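Local coordinates for protein prolyl-tRNA synthetase (Giardia lamblia ATCC 50803, PDB 3IAL) that probably catalyses the ATP-dependent attachment of L-proline to tRNA(Pro), and is captured here with the prolyl-adenylate intermediate in its catalytic site, at residues A298-I304 with L338-D343; L332-L338 with V413-I417; E124-S129 with F248-F252. The contacts are given in a common frame with arbitrary orientation. Residues are numbered along the deposited sequence.

Overall arrangement
Contacts 1 and 2 are neighbours, with centres 12 Å apart and Leu338 in common. Contact 1 pairs the two strands of a beta-alpha-beta unit in the anticodon-binding domain, and contact 2 sets the end of that unit's helix against the chain entering helix 416-438. They meet directly where Val340 CG2 lies 3.7 Å from Leu332 CB and Val302 CG2 lies 4.1 Å from Ile417 CG2. Contact 3 is remote: its centre is 46 Å from that of contact 1 and 47 Å from that of contact 2, on the opposite side of the chain's centre. It belongs to the class II catalytic core, and its Glu124 OE2 lies 2.7 Å from the proline nitrogen, PR8 N, of the bound prolyl-adenylate.

Contact 1 (A298-I304 with L338-D343); sequences APIHVVI and LRVSID
This is the parallel strand pairing of a beta-alpha-beta unit in the anticodon-binding domain: strand 302-307, helix 315-334 and then strand 340-342, which is an outermost strand of the domain's mixed sheet within this chain. The short strand axes approach to 4.7 Å, with their N-to-C directions 23° apart. The register sets Val302 beside Val340, Val303 beside Ser341 and Ile304 beside Ile342, each with CA atoms 4.8-4.9 Å apart. Val302 O accepts from Ser341 N at 3.0 Å, Ser341 O from Ile304 N at 2.8 Å, and Ile304 O from Asp343 N at 3.2 Å. Val302, Ile304, Val340 and Ile342 share one face; there Ile304 CD1 meets Val340 CG1 at 3.7 Å, and helix 315-334 covers them through residues such as Val325, Ile328 and Leu332. Val303 and Ser341 point to the other face, where Ile300 CD1 touches Ser341 CB at 3.5 Å. Ahead of the strand, His301 has helical backbone angles (-66/-38), so two successive amides converge on Arg339 O: Val302 N at 3.3 Å and, weakly, His301 N at 2.9 Å. His301, whose CA-to-CB bond points toward segment 338-343 (chi1 m, chi2 124°), accepts through ND1 from Arg339 N at 3.1 Å, nearly straight at 173°. Arg339, with chi1 to chi3 at m, t and m, curls back so that its guanidinium lies over one face of that imidazole and makes two hydrogen bonds to Ala298 O, from NE at 2.8 Å and from NH2 at 2.7 Å.

Contact 2 (L332-L338 with V413-I417); sequences LKSKLGL and VKNVI
Three leucines, Leu332 in the last turn of helix 315-334 and Leu336 and Leu338 further along the chain, face the junction where strand 411-414 passes into helix 416-438, burying 255 Å² without a hydrogen bond across. All three take the mt rotamer. The CA-to-CB bonds of Leu332 and Leu336 leave sideways and only their tips close in: Leu332 CD2 comes to 3.7 Å from Ile417 CG1, and Leu336 CD2 to 3.4 Å from Val413 CG1. Leu338 points toward the partner and sets CD1 3.9 Å from Ile417 CG2. Ile417 answers with chi1 and chi2 both m, Val413 with chi1 t. The nearest CA pairs are Leu336-Val413 at 7.1 Å and Leu332-Ile417 at 8.0 Å. The contact joins the C-terminal end of the helix of the anticodon-binding domain's beta-alpha-beta unit to the strand end and N-capped start of helix 416-438. Gly337, at phi/psi 74/20, is the first residue to leave helical backbone angles, with Gly337 N bonded to Lys333 O at 2.9 Å and Leu338 N to Leu332 O at 3.1 Å. Asn415 is the N-cap: chi1 t and chi2 -99° bring OD1 to 2.8 Å from Ile417 N, a weak capping bond, while ND2 donates to Lys400 O and Val398 O. The same Asn415 OD1 lies 3.1 Å from Leu336 CD1.

Contact 3 (E124-S129 with F248-F252); sequences ETAIYS and FSSTF. With PR8 (5'-O-[(R)-hydroxy{[(2S)-pyrrolidin-2-ylcarbonyl]oxy}phosphoryl]adenosine), chain H.
The prolyl-adenylate site of the class II synthetase core has its proline end beside this contact, where the first turns of helix 124-134 pack on the end of helix 247-251. Glu124 completes the TXE motif that begins at Thr122, as expected for a prolyl-tRNA synthetase. Its CA-to-CB bond points toward segment 248-252, with CB 4.0 Å from Phe248 CE1, but the m,p side chain then leads away. Its OE2 stops 2.7 Å from the proline nitrogen, PR8 N, while OE1 is bonded to Thr122. One turn on, Tyr128 (chi1 m) directs its ring edge at the face of Phe248 (chi1 m, chi2 -87°) in an offset edge-to-face pair: centroids 5.3 Å apart, planes at 73°, Tyr128 CD2 to Phe248 CD1 3.6 Å. Tyr128 OH is bonded to His174, and Leu268 on strand 263-274 touches both aromatic side chains. Phe252, the first residue to leave the second helix, keeps Phe252 N bonded to Phe248 O at 2.8 Å and is the residue most covered by the other segment. Its ring, chi1 m and chi2 -87°, fits against Thr125, Tyr128 and Ser129: Phe252 CZ is 3.7 Å from Thr125 CG2, and Phe252 CG is 4.2 Å from Tyr128 CB. The closest CA pair is Ser129-Phe252 at 5.7 Å. Ser129 OG, donating to Thr125 O at 2.7 Å, sits 3.3 Å from Phe252 CD1.

Contact 1 (A298-I304 with L338-D343)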
loop_
_atom_site.group_PDB
_atom_site.type_symbol
_atom_site.label_atom_id
_atom_site.label_comp_id
_atom_site.label_asym_id
_atom_site.label_seq_id
_atom_site.Cartn_x
_atom_site.Cartn_y
_atom_site.Cartn_z
ATOM N N ALA B 298 -1.144 16.772 -0.458
ATOM C CA ALA B 298 -1.851 17.521 0.580
ATOM C C ALA B 298 -2.965 16.641 1.145
ATOM O O ALA B 298 -3.903 16.299 0.416
ATOM C CB ALA B 298 -2.442 18.814 0.008
ATOM N N PRO B 299 -2.875 16.261 2.433
ATOM C CA PRO B 299 -4.003 15.513 3.010
ATOM C C PRO B 299 -5.328 16.288 2.951
ATOM O O PRO B 299 -6.388 15.676 2.841
ATOM C CB PRO B 299 -3.558 15.268 4.460
ATOM C CG PRO B 299 -2.077 15.269 4.390
ATOM C CD PRO B 299 -1.762 16.366 3.394
ATOM N N ILE B 300 -5.247 17.618 3.009
ATOM C CA ILE B 300 -6.389 18.503 2.808
ATOM C C ILE B 300 -6.018 19.523 1.738
ATOM O O ILE B 300 -5.135 20.346 1.951
ATOM C CB ILE B 300 -6.735 19.244 4.123
ATOM C CG1 ILE B 300 -7.360 18.277 5.132
ATOM C CG2 ILE B 300 -7.681 20.419 3.868
ATOM C CD1 ILE B 300 -7.269 18.772 6.568
ATOM N N HIS B 301 -6.666 19.460 0.578
ATOM C CA HIS B 301 -6.433 20.451 -0.476
ATOM C C HIS B 301 -6.902 21.840 -0.044
ATOM O O HIS B 301 -6.284 22.846 -0.382
ATOM C CB HIS B 301 -7.205 20.099 -1.745
ATOM C CG HIS B 301 -6.677 18.913 -2.487
ATOM N ND1 HIS B 301 -7.459 17.817 -2.782
ATOM C CD2 HIS B 301 -5.461 18.662 -3.026
ATOM C CE1 HIS B 301 -6.745 16.937 -3.456
ATOM N NE2 HIS B 301 -5.528 17.423 -3.618
ATOM N N VAL B 302 -8.020 21.879 0.676
ATOM C CA VAL B 302 -8.727 23.125 0.968
ATOM C C VAL B 302 -9.288 23.112 2.384
ATOM O O VAL B 302 -9.970 22.175 2.779
ATOM C CB VAL B 302 -9.912 23.329 0.006
ATOM C CG1 VAL B 302 -10.696 24.590 0.376
ATOM C CG2 VAL B 302 -9.435 23.391 -1.440
ATOM N N VAL B 303 -9.002 24.156 3.150
ATOM C CA VAL B 303 -9.644 24.315 4.452
ATOM C C VAL B 303 -10.626 25.480 4.365
ATOM O O VAL B 303 -10.254 26.587 3.978
ATOM C CB VAL B 303 -8.627 24.516 5.592
ATOM C CG1 VAL B 303 -7.702 25.721 5.324
ATOM C CG2 VAL B 303 -9.363 24.647 6.931
ATOM N N ILE B 304 -11.885 25.221 4.699
ATOM C CA ILE B 304 -12.906 26.259 4.670
ATOM C C ILE B 304 -13.122 26.722 6.096
ATOM O O ILE B 304 -13.390 25.914 6.975
ATOM C CB ILE B 304 -14.233 25.751 4.072
ATOM C CG1 ILE B 304 -13.993 25.033 2.742
ATOM C CG2 ILE B 304 -15.185 26.902 3.845
ATOM C CD1 ILE B 304 -15.279 24.562 2.057
ATOM N N LEU B 338 -11.965 16.723 -4.437
ATOM C CA LEU B 338 -10.993 17.394 -3.568
ATOM C C LEU B 338 -11.157 16.956 -2.123
ATOM O O LEU B 338 -12.255 16.597 -1.695
ATOM C CB LEU B 338 -11.149 18.911 -3.650
ATOM C CG LEU B 338 -10.913 19.555 -5.019
ATOM C CD1 LEU B 338 -10.992 21.079 -4.901
ATOM C CD2 LEU B 338 -9.567 19.119 -5.601
ATOM N N ARG B 339 -10.058 16.973 -1.380
ATOM C CA ARG B 339 -10.076 16.712 0.043
ATOM C C ARG B 339 -10.280 18.060 0.716
ATOM O O ARG B 339 -9.490 18.978 0.538
ATOM C CB ARG B 339 -8.780 16.033 0.491
ATOM C CG ARG B 339 -8.568 14.659 -0.170
ATOM C CD ARG B 339 -7.264 13.987 0.232
ATOM N NE ARG B 339 -6.078 14.637 -0.334
ATOM C CZ ARG B 339 -5.576 14.408 -1.552
ATOM N NH1 ARG B 339 -6.145 13.541 -2.379
ATOM N NH2 ARG B 339 -4.484 15.050 -1.945
ATOM N N VAL B 340 -11.373 18.170 1.462
ATOM C CA VAL B 340 -11.804 19.423 2.057
ATOM C C VAL B 340 -12.006 19.248 3.551
ATOM O O VAL B 340 -12.533 18.233 3.992
ATOM C CB VAL B 340 -13.125 19.895 1.411
ATOM C CG1 VAL B 340 -13.590 21.215 2.009
ATOM C CG2 VAL B 340 -12.949 20.001 -0.107
ATOM N N SER B 341 -11.570 20.235 4.323
ATOM C CA SER B 341 -11.835 20.268 5.758
ATOM C C SER B 341 -12.564 21.560 6.139
ATOM O O SER B 341 -12.380 22.602 5.499
ATOM C CB SER B 341 -10.533 20.154 6.542
ATOM O OG SER B 341 -10.805 19.952 7.914
ATOM N N ILE B 342 -13.391 21.475 7.180
ATOM C CA ILE B 342 -14.110 22.618 7.739
ATOM C C ILE B 342 -13.654 22.790 9.181
ATOM O O ILE B 342 -13.866 21.886 9.996
ATOM C CB ILE B 342 -15.637 22.378 7.747
ATOM C CG1 ILE B 342 -16.166 22.108 6.336
ATOM C CG2 ILE B 342 -16.386 23.587 8.361
ATOM C CD1 ILE B 342 -17.646 21.678 6.315
ATOM N N ASP B 343 -13.032 23.931 9.494
ATOM C CA ASP B 343 -12.611 24.243 10.868
ATOM C C ASP B 343 -13.616 25.156 11.545
ATOM O O ASP B 343 -13.444 26.377 11.560
ATOM C CB ASP B 343 -11.225 24.902 10.897
ATOM C CG ASP B 343 -10.652 25.013 12.311
ATOM O OD1 ASP B 343 -11.417 25.232 13.268
ATOM O OD2 ASP B 343 -9.427 24.899 12.475
#

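Contact 2 (L332-L338 with V413-I417)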
loop_
_atom_site.group_PDB
_atom_site.type_symbol
_atom_site.label_atom_id
_atom_site.label_comp_id
_atom_site.label_asym_id
_atom_site.label_seq_id
_atom_site.Cartn_x
_atom_site.Cartn_y
_atom_site.Cartn_z
ATOM N N LEU B 332 -17.106 20.791 -3.724
ATOM C CA LEU B 332 -15.667 20.534 -3.887
ATOM C C LEU B 332 -15.299 19.046 -3.719
ATOM O O LEU B 332 -14.418 18.546 -4.420
ATOM C CB LEU B 332 -14.840 21.388 -2.923
ATOM C CG LEU B 332 -14.963 22.910 -3.027
ATOM C CD1 LEU B 332 -13.950 23.558 -2.095
ATOM C CD2 LEU B 332 -14.792 23.417 -4.458
ATOM N N LYS B 333 -15.971 18.343 -2.810
ATOM C CA LYS B 333 -15.700 16.915 -2.604
ATOM C C LYS B 333 -16.354 16.043 -3.684
ATOM O O LYS B 333 -15.675 15.262 -4.362
ATOM C CB LYS B 333 -16.162 16.461 -1.215
ATOM C CG LYS B 333 -15.279 16.962 -0.078
ATOM C CD LYS B 333 -15.616 16.291 1.252
ATOM C CE LYS B 333 -16.934 16.783 1.813
ATOM N NZ LYS B 333 -17.140 16.318 3.215
ATOM N N SER B 334 -17.665 16.200 -3.851
ATOM C CA SER B 334 -18.452 15.306 -4.700
ATOM C C SER B 334 -18.198 15.490 -6.197
ATOM O O SER B 334 -18.076 14.506 -6.926
ATOM C CB SER B 334 -19.943 15.472 -4.397
ATOM O OG SER B 334 -20.169 15.400 -3.000
ATOM N N LYS B 335 -18.116 16.740 -6.650
ATOM C CA LYS B 335 -17.976 17.033 -8.086
ATOM C C LYS B 335 -16.522 17.089 -8.572
ATOM O O LYS B 335 -16.252 16.802 -9.736
ATOM C CB LYS B 335 -18.679 18.352 -8.447
ATOM C CG LYS B 335 -20.196 18.268 -8.529
ATOM C CD LYS B 335 -20.666 17.489 -9.763
ATOM C CE LYS B 335 -22.139 17.742 -10.057
ATOM N NZ LYS B 335 -22.757 16.624 -10.829
ATOM N N LEU B 336 -15.597 17.474 -7.694
ATOM C CA LEU B 336 -14.195 17.649 -8.076
ATOM C C LEU B 336 -13.245 16.618 -7.461
ATOM O O LEU B 336 -12.104 16.501 -7.901
ATOM C CB LEU B 336 -13.724 19.062 -7.706
ATOM C CG LEU B 336 -14.553 20.225 -8.262
ATOM C CD1 LEU B 336 -14.097 21.562 -7.662
ATOM C CD2 LEU B 336 -14.478 20.251 -9.782
ATOM N N GLY B 337 -13.698 15.890 -6.442
ATOM C CA GLY B 337 -12.860 14.892 -5.774
ATOM C C GLY B 337 -11.789 15.471 -4.862
ATOM O O GLY B 337 -10.818 14.790 -4.537
ATOM N N LEU B 338 -11.965 16.723 -4.437
ATOM C CA LEU B 338 -10.993 17.394 -3.568
ATOM C C LEU B 338 -11.157 16.956 -2.123
ATOM O O LEU B 338 -12.255 16.597 -1.695
ATOM C CB LEU B 338 -11.149 18.911 -3.650
ATOM C CG LEU B 338 -10.913 19.555 -5.019
ATOM C CD1 LEU B 338 -10.992 21.079 -4.901
ATOM C CD2 LEU B 338 -9.567 19.119 -5.601
ATOM N N VAL B 413 -13.269 17.875 -15.953
ATOM C CA VAL B 413 -14.036 18.760 -15.080
ATOM C C VAL B 413 -13.294 20.079 -14.887
ATOM O O VAL B 413 -12.070 20.090 -14.767
ATOM C CB VAL B 413 -14.304 18.099 -13.714
ATOM C CG1 VAL B 413 -15.169 18.993 -12.840
ATOM C CG2 VAL B 413 -14.986 16.750 -13.910
ATOM N N LYS B 414 -14.040 21.185 -14.872
ATOM C CA LYS B 414 -13.460 22.526 -14.746
ATOM C C LYS B 414 -14.162 23.343 -13.658
ATOM O O LYS B 414 -15.390 23.327 -13.546
ATOM C CB LYS B 414 -13.545 23.271 -16.077
ATOM C CG LYS B 414 -12.641 22.712 -17.163
ATOM C CD LYS B 414 -12.828 23.468 -18.469
ATOM C CE LYS B 414 -12.034 22.835 -19.598
ATOM N NZ LYS B 414 -12.485 23.328 -20.926
ATOM N N ASN B 415 -13.369 24.077 -12.882
ATOM C CA ASN B 415 -13.861 24.805 -11.718
ATOM C C ASN B 415 -12.805 25.796 -11.240
ATOM O O ASN B 415 -11.608 25.546 -11.374
ATOM C CB ASN B 415 -14.206 23.811 -10.606
ATOM C CG ASN B 415 -14.517 24.486 -9.283
ATOM O OD1 ASN B 415 -13.662 24.566 -8.401
ATOM N ND2 ASN B 415 -15.746 24.972 -9.137
ATOM N N VAL B 416 -13.245 26.911 -10.672
ATOM C CA VAL B 416 -12.331 27.960 -10.244
ATOM C C VAL B 416 -11.361 27.478 -9.154
ATOM O O VAL B 416 -10.189 27.807 -9.200
ATOM C CB VAL B 416 -13.098 29.244 -9.791
ATOM C CG1 VAL B 416 -13.787 29.033 -8.457
ATOM C CG2 VAL B 416 -12.161 30.446 -9.742
ATOM N N ILE B 417 -11.835 26.680 -8.197
ATOM C CA ILE B 417 -10.955 26.172 -7.136
ATOM C C ILE B 417 -9.907 25.220 -7.728
ATOM O O ILE B 417 -8.733 25.296 -7.381
ATOM C CB ILE B 417 -11.738 25.471 -5.985
ATOM C CG1 ILE B 417 -12.793 26.408 -5.383
ATOM C CG2 ILE B 417 -10.783 25.012 -4.900
ATOM C CD1 ILE B 417 -12.282 27.802 -5.061
#

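Contact 3 (E124-S129 with F248-F252)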
loop_
_atom_site.group_PDB
_atom_site.type_symbol
_atom_site.label_atom_id
_atom_site.label_comp_id
_atom_site.label_asym_id
_atom_site.label_seq_id
_atom_site.Cartn_x
_atom_site.Cartn_y
_atom_site.Cartn_z
ATOM N N GLU B 124 17.209 -7.541 -5.278
ATOM C CA GLU B 124 17.734 -8.241 -6.463
ATOM C C GLU B 124 17.918 -9.742 -6.243
ATOM O O GLU B 124 17.414 -10.541 -7.025
ATOM C CB GLU B 124 19.061 -7.643 -6.947
ATOM C CG GLU B 124 18.910 -6.337 -7.722
ATOM C CD GLU B 124 18.678 -5.119 -6.836
ATOM O OE1 GLU B 124 18.774 -5.230 -5.593
ATOM O OE2 GLU B 124 18.399 -4.043 -7.393
ATOM N N THR B 125 18.630 -10.123 -5.186
ATOM C CA THR B 125 19.033 -11.523 -5.016
ATOM C C THR B 125 17.827 -12.444 -4.832
ATOM O O THR B 125 17.805 -13.563 -5.347
ATOM C CB THR B 125 20.038 -11.700 -3.849
ATOM O OG1 THR B 125 19.472 -11.206 -2.630
ATOM C CG2 THR B 125 21.335 -10.952 -4.131
ATOM N N ALA B 126 16.813 -11.945 -4.131
ATOM C CA ALA B 126 15.575 -12.682 -3.887
ATOM C C ALA B 126 14.712 -12.742 -5.144
ATOM O O ALA B 126 14.225 -13.804 -5.516
ATOM C CB ALA B 126 14.803 -12.047 -2.730
ATOM N N ILE B 127 14.543 -11.604 -5.811
ATOM C CA ILE B 127 13.693 -11.540 -6.988
ATOM C C ILE B 127 14.265 -12.329 -8.171
ATOM O O ILE B 127 13.523 -13.031 -8.852
ATOM C CB ILE B 127 13.400 -10.081 -7.406
ATOM C CG1 ILE B 127 12.464 -9.437 -6.381
ATOM C CG2 ILE B 127 12.758 -10.036 -8.803
ATOM C CD1 ILE B 127 12.424 -7.939 -6.430
ATOM N N TYR B 128 15.573 -12.229 -8.408
ATOM C CA TYR B 128 16.177 -12.908 -9.557
ATOM C C TYR B 128 16.291 -14.428 -9.336
ATOM O O TYR B 128 16.233 -15.189 -10.294
ATOM C CB TYR B 128 17.510 -12.261 -9.953
ATOM C CG TYR B 128 17.415 -10.749 -10.142
ATOM C CD1 TYR B 128 16.194 -10.131 -10.453
ATOM C CD2 TYR B 128 18.543 -9.935 -10.013
ATOM C CE1 TYR B 128 16.104 -8.750 -10.611
ATOM C CE2 TYR B 128 18.459 -8.559 -10.172
ATOM C CZ TYR B 128 17.236 -7.972 -10.470
ATOM O OH TYR B 128 17.127 -6.612 -10.625
ATOM N N SER B 129 16.389 -14.867 -8.080
ATOM C CA SER B 129 16.255 -16.289 -7.758
ATOM C C SER B 129 14.878 -16.801 -8.189
ATOM O O SER B 129 14.763 -17.931 -8.655
ATOM C CB SER B 129 16.459 -16.549 -6.260
ATOM O OG SER B 129 17.765 -16.170 -5.849
ATOM N N PHE B 248 23.607 -10.664 -13.376
ATOM C CA PHE B 248 22.734 -11.343 -12.416
ATOM C C PHE B 248 22.061 -12.580 -13.022
ATOM O O PHE B 248 21.827 -13.569 -12.322
ATOM C CB PHE B 248 21.667 -10.382 -11.875
ATOM C CG PHE B 248 22.146 -9.488 -10.757
ATOM C CD1 PHE B 248 22.089 -9.915 -9.440
ATOM C CD2 PHE B 248 22.623 -8.220 -11.018
ATOM C CE1 PHE B 248 22.508 -9.100 -8.405
ATOM C CE2 PHE B 248 23.042 -7.398 -9.998
ATOM C CZ PHE B 248 22.976 -7.831 -8.687
ATOM N N SER B 249 21.754 -12.529 -14.318
ATOM C CA SER B 249 21.138 -13.660 -15.009
ATOM C C SER B 249 22.064 -14.869 -15.043
ATOM O O SER B 249 21.615 -16.018 -14.934
ATOM C CB SER B 249 20.759 -13.277 -16.442
ATOM O OG SER B 249 19.856 -12.192 -16.465
ATOM N N SER B 250 23.355 -14.614 -15.218
ATOM C CA SER B 250 24.354 -15.686 -15.154
ATOM C C SER B 250 24.497 -16.203 -13.728
ATOM O O SER B 250 24.529 -17.402 -13.498
ATOM C CB SER B 250 25.711 -15.193 -15.651
ATOM O OG SER B 250 26.649 -16.256 -15.636
ATOM N N THR B 251 24.574 -15.288 -12.767
ATOM C CA THR B 251 24.765 -15.668 -11.368
ATOM C C THR B 251 23.568 -16.459 -10.846
ATOM O O THR B 251 23.740 -17.472 -10.186
ATOM C CB THR B 251 25.006 -14.434 -10.475
ATOM O OG1 THR B 251 26.093 -13.670 -11.006
ATOM C CG2 THR B 251 25.329 -14.849 -9.041
ATOM N N PHE B 252 22.358 -16.015 -11.170
ATOM C CA PHE B 252 21.146 -16.681 -10.667
ATOM C C PHE B 252 20.541 -17.685 -11.653
ATOM O O PHE B 252 19.451 -18.210 -11.425
ATOM C CB PHE B 252 20.134 -15.624 -10.192
ATOM C CG PHE B 252 20.609 -14.874 -8.984
ATOM C CD1 PHE B 252 20.374 -15.375 -7.715
ATOM C CD2 PHE B 252 21.362 -13.718 -9.111
ATOM C CE1 PHE B 252 20.840 -14.715 -6.593
ATOM C CE2 PHE B 252 21.836 -13.054 -7.985
ATOM C CZ PHE B 252 21.574 -13.556 -6.728
HETATM C C PR8 H . 18.607 0.479 -5.985
HETATM N N PR8 H . 17.681 -1.745 -6.170
HETATM O O PR8 H . 18.674 0.217 -4.783
HETATM P P PR8 H . 19.474 2.759 -5.506
HETATM N N1 PR8 H . 17.320 6.518 3.188
HETATM C C2 PR8 H . 16.356 6.919 2.366
HETATM N N3 PR8 H . 16.378 6.643 1.060
HETATM C C4 PR8 H . 17.378 5.950 0.518
HETATM C C5 PR8 H . 18.410 5.522 1.347
HETATM C C6 PR8 H . 18.364 5.817 2.707
HETATM N N6 PR8 H . 19.341 5.406 3.517
HETATM N N7 PR8 H . 19.278 4.861 0.592
HETATM C C8 PR8 H . 18.820 4.869 -0.662
HETATM N N9 PR8 H . 17.662 5.540 -0.719
HETATM C CA PR8 H . 18.022 -0.546 -6.955
HETATM C CB PR8 H . 16.720 -0.002 -7.520
HETATM C CD PR8 H . 16.311 -2.114 -6.507
HETATM C CG PR8 H . 15.630 -0.761 -6.750
HETATM C "C1'" PR8 H . 16.861 5.757 -1.966
HETATM O O10 PR8 H . 19.040 1.627 -6.573
HETATM O O1P PR8 H . 20.754 2.456 -4.817
HETATM C "C2'" PR8 H . 17.569 6.700 -2.970
HETATM O "O2'" PR8 H . 16.610 7.582 -3.573
HETATM O O2P PR8 H . 19.602 4.110 -6.365
HETATM C "C3'" PR8 H . 18.046 5.749 -4.042
HETATM O "O3'" PR8 H . 18.207 6.440 -5.283
HETATM C "C4'" PR8 H . 16.814 4.863 -4.086
HETATM O "O4'" PR8 H . 16.682 4.500 -2.693
HETATM C "C5'" PR8 H . 17.087 3.676 -4.982
HETATM O "O5'" PR8 H . 18.220 2.966 -4.521
#